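Local coordinates for uncharacterized protein (Arthrobacter sp., PDB 3BL4) that is of unknown function but belongs to the STAS clan and forms a two-chain assembly through a sheet shared between subunits, at residues Ser80-Leu85 and Val104-Lys109. Sequence-based numbering, arbitrary orientation.
Sequences SRIALL and VPCPTK. With SO4 (sulfate ion), chain C.
Ile82 and Thr108 pair across two parallel strands, a bridge within a beta-alpha-beta unit whose helix 92-102 connects strand 79-85 to strand 108-111. Three backbone bonds join the two segments: Ile82 N donates to Pro107 O (2.7 Å), Lys109 N to Ile82 O (3.1 Å) and Leu84 N to Lys109 O (2.9 Å), the last nearly straight at 171° about the hydrogen. Ile82 thus bonds through both its N-H and its C=O to the residues on either side of Thr108, and its carbonyl oxygen also receives a CA-H...O contact from Thr108 CA.

On the face carrying Ile82 and Thr108, the isoleucine is touched at successive points. Its CB meets the methyl CG2 of Thr108, its CG1 lies 3.8 Å from Cys106 SG, and CD1 at the end of the chain reaches Val104 CG1 (3.9 Å). The thiol sits between the backbone N and carbonyl carbon of its own residue (chi1 55°), which puts SG beside both Ile82 CG1 and Arg81 CA. Leu84, next along this face, brings CD1 to 3.6 Å from Lys109 O and packs on Ala95, Phe98 and Leu99 of the crossover helix.

Beyond this pair, strand 79-85 also runs parallel to a strand of the second subunit, so the sheet continues across the interface; Met55 of that subunit packs on Ile82. On the other face, Arg81 NH1 lies obliquely near Pro107 CG, while the guanidinium makes a cation-pi contact with Trp120 and NH2 bonds to the Trp120 carbonyl oxygen, which would help hold the group beside the proline. The Lys109 chain bends at chi3 and again at chi4 (-58°), and its NZ donates to O1 of a sulfate, probably from the crystallisation liquor, at 3.1 Å.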
loop_
_atom_site.group_PDB
_atom_site.type_symbol
_atom_site.label_atom_id
_atom_site.label_comp_id
_atom_site.label_asym_id
_atom_site.label_seq_id
_atom_site.Cartn_x
_atom_site.Cartn_y
_atom_site.Cartn_z
ATOM N N SER A 80 -14.144 3.417 12.266
ATOM C CA SER A 80 -14.787 2.101 12.415
ATOM C C SER A 80 -14.960 1.379 11.075
ATOM O O SER A 80 -15.053 0.146 11.029
ATOM C CB SER A 80 -16.152 2.251 13.093
ATOM O OG SER A 80 -16.978 3.122 12.333
ATOM N N ARG A 81 -15.046 2.150 9.995
ATOM C CA ARG A 81 -14.979 1.627 8.633
ATOM C C ARG A 81 -14.587 2.781 7.735
ATOM O O ARG A 81 -14.794 3.933 8.109
ATOM C CB ARG A 81 -16.308 1.000 8.200
ATOM C CG ARG A 81 -17.520 1.868 8.377
ATOM C CD ARG A 81 -18.813 1.051 8.583
ATOM N NE ARG A 81 -19.306 0.409 7.354
ATOM C CZ ARG A 81 -19.303 -0.899 7.099
ATOM N NH1 ARG A 81 -18.812 -1.769 7.969
ATOM N NH2 ARG A 81 -19.812 -1.349 5.954
ATOM N N ILE A 82 -13.989 2.506 6.580
ATOM C CA ILE A 82 -13.496 3.610 5.730
ATOM C C ILE A 82 -13.953 3.466 4.286
ATOM O O ILE A 82 -13.698 2.461 3.679
ATOM C CB ILE A 82 -11.966 3.727 5.749
ATOM C CG1 ILE A 82 -11.437 3.819 7.189
ATOM C CG2 ILE A 82 -11.525 4.928 4.928
ATOM C CD1 ILE A 82 -9.938 4.076 7.287
ATOM N N ALA A 83 -14.666 4.464 3.764
ATOM C CA ALA A 83 -15.043 4.500 2.359
ATOM C C ALA A 83 -14.109 5.494 1.720
ATOM O O ALA A 83 -14.026 6.629 2.173
ATOM C CB ALA A 83 -16.490 4.952 2.178
ATOM N N LEU A 84 -13.397 5.083 0.682
ATOM C CA LEU A 84 -12.511 5.989 0.002
ATOM C C LEU A 84 -13.157 6.325 -1.325
ATOM O O LEU A 84 -13.412 5.440 -2.128
ATOM C CB LEU A 84 -11.120 5.372 -0.158
ATOM C CG LEU A 84 -10.516 4.975 1.198
ATOM C CD1 LEU A 84 -10.810 3.517 1.511
ATOM C CD2 LEU A 84 -9.034 5.250 1.294
ATOM N N LEU A 85 -13.439 7.610 -1.531
ATOM C CA LEU A 85 -14.229 8.053 -2.665
ATOM C C LEU A 85 -13.353 8.717 -3.700
ATOM O O LEU A 85 -12.723 9.736 -3.414
ATOM C CB LEU A 85 -15.279 9.036 -2.179
ATOM C CG LEU A 85 -16.146 9.791 -3.199
ATOM C CD1 LEU A 85 -17.023 8.799 -3.945
ATOM C CD2 LEU A 85 -16.962 10.871 -2.486
ATOM N N VAL A 104 -5.142 -0.068 8.594
ATOM C CA VAL A 104 -6.308 -0.075 9.484
ATOM C C VAL A 104 -6.879 -1.493 9.562
ATOM O O VAL A 104 -6.730 -2.258 8.619
ATOM C CB VAL A 104 -7.408 0.896 8.979
ATOM C CG1 VAL A 104 -6.856 2.319 8.868
ATOM C CG2 VAL A 104 -7.960 0.437 7.624
ATOM N N PRO A 105 -7.513 -1.855 10.688
ATOM C CA PRO A 105 -8.146 -3.168 10.840
ATOM C C PRO A 105 -9.610 -3.223 10.396
ATOM O O PRO A 105 -10.197 -4.299 10.297
ATOM C CB PRO A 105 -8.055 -3.395 12.343
ATOM C CG PRO A 105 -8.207 -2.047 12.908
ATOM C CD PRO A 105 -7.630 -1.065 11.928
ATOM N N CYS A 106 -10.201 -2.072 10.140
ATOM C CA CYS A 106 -11.620 -1.985 9.882
ATOM C C CYS A 106 -11.898 -2.230 8.428
ATOM O O CYS A 106 -10.979 -2.225 7.606
ATOM C CB CYS A 106 -12.140 -0.607 10.262
ATOM S SG CYS A 106 -11.285 0.750 9.460
ATOM N N PRO A 107 -13.170 -2.451 8.099
ATOM C CA PRO A 107 -13.587 -2.533 6.720
ATOM C C PRO A 107 -13.258 -1.283 5.924
ATOM O O PRO A 107 -13.403 -0.156 6.415
ATOM C CB PRO A 107 -15.122 -2.702 6.837
ATOM C CG PRO A 107 -15.313 -3.331 8.115
ATOM C CD PRO A 107 -14.312 -2.692 9.006
ATOM N N THR A 108 -12.791 -1.498 4.704
ATOM C CA THR A 108 -12.472 -0.418 3.795
ATOM C C THR A 108 -13.012 -0.794 2.429
ATOM O O THR A 108 -13.101 -1.970 2.106
ATOM C CB THR A 108 -10.961 -0.204 3.705
ATOM O OG1 THR A 108 -10.361 -1.365 3.140
ATOM C CG2 THR A 108 -10.371 0.058 5.066
ATOM N N LYS A 109 -13.403 0.204 1.647
ATOM C CA LYS A 109 -13.956 -0.037 0.325
ATOM C C LYS A 109 -13.774 1.220 -0.521
ATOM O O LYS A 109 -13.804 2.341 -0.006
ATOM C CB LYS A 109 -15.440 -0.403 0.438
ATOM C CG LYS A 109 -16.091 -0.844 -0.857
ATOM C CD LYS A 109 -17.523 -1.393 -0.626
ATOM C CE LYS A 109 -17.512 -2.852 -0.170
ATOM N NZ LYS A 109 -16.830 -3.747 -1.125
HETATM S S SO4 C . -12.897 -2.772 -2.467
HETATM O O1 SO4 C . -13.811 -3.529 -1.610
HETATM O O2 SO4 C . -13.614 -1.695 -3.155
HETATM O O3 SO4 C . -11.813 -2.216 -1.667
HETATM O O4 SO4 C . -12.314 -3.666 -3.457
#